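Local structure of NO-binding heme-dependent sensor protein (Shewanella oneidensis, 4U9J) at residues 141-146 / 172-177. The protein binds heme b and a zinc ion and probably serves as a heme-dependent nitric oxide sensor of the H-NOX family. The protein carries 3 engineered substitutions. Numbering follows the deposited sequence.
Sequences CAEGLL and CMLIIE. With ZN (zinc ion), chain D; MNH (manganese protoporphyrin IX), chain C.
Leu146 on helix 139-152 reaches strand 172-180 through its CD1 methyl, which lies 3.8 Å from CD1 of Ile176 and 4.0 Å from CD2 of Leu174. The two leucine side chains meet at a slant, whereas that of Ile176 stands almost perpendicular to Leu146. Beta-branched isoleucine is at home in a strand; here CG1 anti to the carbonyl carbon (chi1 -55°), then an extended chi2 (164°), brings CD1 to both Leu146 methyls. Leu146 CD2 also sits 3.8 Å from CBB of the manganese protoporphyrin, so the leucine fork serves sheet and porphyrin at once. Were Leu146 replaced by an alanine, a gap would probably open between Leu174, Ile176 and that vinyl group, leaving the Ile176 tip freer to turn.

Leu174 CD2 touches three helix residues: besides Leu146, it meets Ala142 CB at 4.4 Å and Glu143 CG at 4.2 Å. The small Ala142 methyl fits between it and the porphyrin methyls. Glutamate's long chain passes Leu174 and carries its carboxylate to a hydrogen bond with ND1 of His161, a zinc ligand like Cys172, Cys139 and Cys164. The helix, nearly parallel to the strand (19°), thus lies between the antiparallel sheet and the porphyrin of the H-NOX heme pocket. With no hydrogen bond between helix and strand, methyl contacts hold this buried interface, while Glu143 probably helps orient the zinc-bound imidazole.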
ATOM      1  N   CYS A 141      -0.371  -4.135  -3.849  1.00 40.57           N
ATOM      2  CA  CYS A 141       0.064  -3.171  -2.857  1.00 39.64           C
ATOM      3  C   CYS A 141      -1.149  -2.696  -2.096  1.00 39.33           C
ATOM      4  O   CYS A 141      -1.086  -2.571  -0.925  1.00 37.21           O
ATOM      5  CB  CYS A 141       0.801  -1.964  -3.481  1.00 42.73           C
ATOM      6  SG  CYS A 141       1.582  -0.936  -2.235  1.00 44.14           S
ATOM      7  N   ALA A 142      -2.273  -2.483  -2.786  1.00 38.53           N
ATOM      8  CA  ALA A 142      -3.495  -2.069  -2.106  1.00 37.98           C
ATOM      9  C   ALA A 142      -4.031  -3.107  -1.155  1.00 45.00           C
ATOM     10  O   ALA A 142      -4.480  -2.718  -0.075  1.00 38.83           O
ATOM     11  CB  ALA A 142      -4.576  -1.723  -3.104  1.00 36.81           C
ATOM     12  N   GLU A 143      -3.993  -4.421  -1.559  1.00 38.67           N
ATOM     13  CA  GLU A 143      -4.360  -5.485  -0.617  1.00 43.50           C
ATOM     14  C   GLU A 143      -3.543  -5.412   0.649  1.00 41.76           C
ATOM     15  O   GLU A 143      -4.066  -5.448   1.741  1.00 40.76           O
ATOM     16  CB  GLU A 143      -4.198  -6.922  -1.197  1.00 40.62           C
ATOM     17  CG  GLU A 143      -5.364  -7.355  -1.937  1.00 48.92           C
ATOM     18  CD  GLU A 143      -5.408  -8.878  -2.124  1.00 43.65           C
ATOM     19  OE1 GLU A 143      -5.894  -9.228  -3.198  1.00 45.10           O
ATOM     20  OE2 GLU A 143      -5.012  -9.645  -1.256  1.00 50.80           O
ATOM     21  N   GLY A 144      -2.240  -5.340   0.506  1.00 40.56           N
ATOM     22  CA  GLY A 144      -1.374  -5.225   1.666  1.00 40.06           C
ATOM     23  C   GLY A 144      -1.704  -4.004   2.525  1.00 40.01           C
ATOM     24  O   GLY A 144      -1.743  -4.111   3.729  1.00 40.98           O
ATOM     25  N   LEU A 145      -1.970  -2.861   1.900  1.00 41.02           N
ATOM     26  CA  LEU A 145      -2.271  -1.628   2.647  1.00 40.03           C
ATOM     27  C   LEU A 145      -3.547  -1.824   3.475  1.00 42.13           C
ATOM     28  O   LEU A 145      -3.612  -1.347   4.596  1.00 40.04           O
ATOM     29  CB  LEU A 145      -2.401  -0.389   1.719  1.00 35.88           C
ATOM     30  CG  LEU A 145      -1.061   0.173   1.324  1.00 37.46           C
ATOM     31  CD1 LEU A 145      -1.138   0.962   0.019  1.00 39.94           C
ATOM     32  CD2 LEU A 145      -0.554   1.107   2.410  1.00 39.84           C
ATOM     33  N   LEU A 146      -4.509  -2.582   2.941  1.00 38.44           N
ATOM     34  CA  LEU A 146      -5.768  -2.836   3.638  1.00 40.61           C
ATOM     35  C   LEU A 146      -5.523  -3.753   4.799  1.00 41.32           C
ATOM     36  O   LEU A 146      -6.098  -3.545   5.871  1.00 40.26           O
ATOM     37  CB  LEU A 146      -6.799  -3.416   2.707  1.00 38.04           C
ATOM     38  CG  LEU A 146      -7.293  -2.423   1.676  1.00 40.66           C
ATOM     39  CD1 LEU A 146      -7.984  -3.191   0.594  1.00 40.76           C
ATOM     40  CD2 LEU A 146      -8.268  -1.464   2.260  1.00 38.49           C
ATOM     41  N   CYS A 172      -9.703  -3.331 -10.696  1.00 42.38           N
ATOM     42  CA  CYS A 172      -9.853  -4.474  -9.801  1.00 39.90           C
ATOM     43  C   CYS A 172     -11.015  -4.267  -8.827  1.00 43.43           C
ATOM     44  O   CYS A 172     -11.311  -3.133  -8.459  1.00 40.83           O
ATOM     45  CB  CYS A 172      -8.562  -4.700  -9.033  1.00 40.31           C
ATOM     46  SG  CYS A 172      -7.042  -4.793  -9.975  1.00 42.27           S
ATOM     47  N   MET A 173     -11.686  -5.353  -8.436  0.58 39.52           N
ATOM     48  CA  MET A 173     -12.668  -5.312  -7.375  0.58 38.53           C
ATOM     49  C   MET A 173     -12.092  -6.061  -6.174  0.58 39.15           C
ATOM     50  O   MET A 173     -11.744  -7.232  -6.278  0.58 38.27           O
ATOM     51  CB  MET A 173     -14.000  -5.928  -7.798  0.58 39.52           C
ATOM     52  CG  MET A 173     -14.818  -5.058  -8.751  0.58 43.64           C
ATOM     53  SD  MET A 173     -15.296  -3.375  -8.182  0.58 46.53           S
ATOM     54  CE  MET A 173     -16.144  -3.675  -6.653  0.58 42.93           C
ATOM     55  N   LEU A 174     -11.953  -5.371  -5.051  1.00 38.36           N
ATOM     56  CA  LEU A 174     -11.520  -5.990  -3.793  1.00 37.38           C
ATOM     57  C   LEU A 174     -12.700  -6.042  -2.870  1.00 38.00           C
ATOM     58  O   LEU A 174     -13.189  -5.027  -2.423  1.00 41.24           O
ATOM     59  CB  LEU A 174     -10.372  -5.229  -3.131  1.00 38.12           C
ATOM     60  CG  LEU A 174      -8.969  -5.473  -3.692  1.00 43.59           C
ATOM     61  CD1 LEU A 174      -8.923  -5.322  -5.088  1.00 44.51           C
ATOM     62  CD2 LEU A 174      -8.018  -4.403  -3.215  1.00 41.24           C
ATOM     63  N   ILE A 175     -13.157  -7.234  -2.583  1.00 37.35           N
ATOM     64  CA  ILE A 175     -14.329  -7.391  -1.767  1.00 39.23           C
ATOM     65  C   ILE A 175     -13.770  -7.702  -0.384  1.00 40.78           C
ATOM     66  O   ILE A 175     -13.183  -8.764  -0.170  1.00 37.96           O
ATOM     67  CB  ILE A 175     -15.289  -8.496  -2.261  1.00 43.47           C
ATOM     68  CG1 ILE A 175     -15.724  -8.281  -3.735  1.00 42.98           C
ATOM     69  CG2 ILE A 175     -16.501  -8.527  -1.356  1.00 43.54           C
ATOM     70  CD1 ILE A 175     -16.408  -6.936  -4.031  1.00 41.70           C
ATOM     71  N   ILE A 176     -13.949  -6.761   0.530  1.00 39.33           N
ATOM     72  CA  ILE A 176     -13.374  -6.800   1.876  1.00 38.43           C
ATOM     73  C   ILE A 176     -14.436  -7.294   2.813  1.00 39.77           C
ATOM     74  O   ILE A 176     -15.548  -6.759   2.915  1.00 42.36           O
ATOM     75  CB  ILE A 176     -12.887  -5.439   2.335  1.00 40.49           C
ATOM     76  CG1 ILE A 176     -11.887  -4.819   1.346  1.00 39.29           C
ATOM     77  CG2 ILE A 176     -12.165  -5.579   3.676  1.00 41.53           C
ATOM     78  CD1 ILE A 176     -11.651  -3.336   1.519  1.00 37.56           C
ATOM     79  N   GLU A 177     -14.105  -8.333   3.538  1.00 39.78           N
ATOM     80  CA  GLU A 177     -14.994  -8.753   4.601  1.00 41.40           C
ATOM     81  C   GLU A 177     -14.409  -8.427   5.970  1.00 43.85           C
ATOM     82  O   GLU A 177     -13.358  -8.951   6.349  1.00 43.44           O
ATOM     83  CB  GLU A 177     -15.291 -10.291   4.527  1.00 42.39           C
ATOM     84  CG  GLU A 177     -16.075 -10.710   5.795  1.00 45.60           C
ATOM     85  CD  GLU A 177     -16.255 -12.245   5.948  1.00 55.37           C
ATOM     86  OE1 GLU A 177     -15.605 -13.045   5.249  1.00 56.39           O
ATOM     87  OE2 GLU A 177     -17.042 -12.648   6.845  1.00 60.45           O
TER
HETATM   88 ZN    ZN D 202      -5.970  -6.621  -9.172  1.00 41.91          ZN
HETATM   89 MN   MNH C 201      -2.298   5.617  -0.583  1.00 40.79          MN
HETATM   90  CHA MNH C 201      -0.103   5.632  -2.980  1.00 41.10           C
HETATM   91  CHB MNH C 201      -3.625   2.891  -1.749  1.00 39.78           C
HETATM   92  CHC MNH C 201      -3.489   4.773   2.504  1.00 40.49           C
HETATM   93  CHD MNH C 201      -0.592   7.996   0.960  1.00 40.55           C
HETATM   94  NA  MNH C 201      -1.919   4.430  -2.290  1.00 40.26           N
HETATM   95  C1A MNH C 201      -0.888   4.534  -3.184  1.00 40.40           C
HETATM   96  C2A MNH C 201      -0.877   3.361  -4.074  1.00 39.30           C
HETATM   97  C3A MNH C 201      -1.835   2.489  -3.657  1.00 38.38           C
HETATM   98  C4A MNH C 201      -2.497   3.193  -2.547  1.00 39.42           C
HETATM   99  CMA MNH C 201      -2.261   1.104  -4.116  1.00 37.16           C
HETATM  100  CAA MNH C 201       0.214   3.197  -5.156  1.00 39.33           C
HETATM  101  CBA MNH C 201      -0.061   3.882  -6.498  1.00 40.96           C
HETATM  102  CGA MNH C 201      -1.123   3.394  -7.453  1.00 41.61           C
HETATM  103  O1A MNH C 201      -1.408   4.046  -8.484  1.00 44.93           O
HETATM  104  O2A MNH C 201      -1.686   2.335  -7.060  1.00 39.77           O
HETATM  105  NB  MNH C 201      -3.733   4.194   0.238  1.00 40.06           N
HETATM  106  C1B MNH C 201      -4.106   2.979  -0.415  1.00 39.89           C
HETATM  107  C2B MNH C 201      -4.962   2.078   0.342  1.00 40.06           C
HETATM  108  C3B MNH C 201      -4.846   2.783   1.516  1.00 40.56           C
HETATM  109  C4B MNH C 201      -4.039   3.967   1.529  1.00 40.24           C
HETATM  110  CMB MNH C 201      -5.654   0.815  -0.211  1.00 39.92           C
HETATM  111  CAB MNH C 201      -5.444   2.372   2.798  1.00 41.33           C
HETATM  112  CBB MNH C 201      -5.712   1.097   3.442  1.00 42.45           C
HETATM  113  NC  MNH C 201      -2.061   6.299   1.498  1.00 40.41           N
HETATM  114  C1C MNH C 201      -2.658   5.827   2.672  1.00 40.66           C
HETATM  115  C2C MNH C 201      -2.279   6.561   3.884  1.00 41.08           C
HETATM  116  C3C MNH C 201      -1.449   7.464   3.370  1.00 40.64           C
HETATM  117  C4C MNH C 201      -1.317   7.344   1.948  1.00 40.46           C
HETATM  118  CMC MNH C 201      -2.724   6.267   5.335  1.00 42.52           C
HETATM  119  CAC MNH C 201      -0.735   8.515   4.121  1.00 40.66           C
HETATM  120  CBC MNH C 201      -1.390   9.739   4.448  1.00 40.94           C
HETATM  121  ND  MNH C 201      -0.735   6.919  -1.017  1.00 41.09           N
HETATM  122  C1D MNH C 201      -0.018   7.850  -0.296  1.00 41.27           C
HETATM  123  C2D MNH C 201       1.202   8.373  -0.992  1.00 41.70           C
HETATM  124  C3D MNH C 201       1.267   7.611  -2.126  1.00 42.14           C
HETATM  125  C4D MNH C 201       0.166   6.696  -2.117  1.00 41.84           C
HETATM  126  CMD MNH C 201       2.060   9.450  -0.425  1.00 42.84           C
HETATM  127  CAD MNH C 201       2.300   7.675  -3.236  1.00 42.76           C
HETATM  128  CBD MNH C 201       1.991   8.710  -4.299  1.00 46.71           C
HETATM  129  CGD MNH C 201       3.132   8.823  -5.317  1.00 47.25           C
HETATM  130  O1D MNH C 201       4.087   8.027  -5.222  1.00 45.78           O
HETATM  131  O2D MNH C 201       3.176   9.726  -6.230  1.00 51.01           O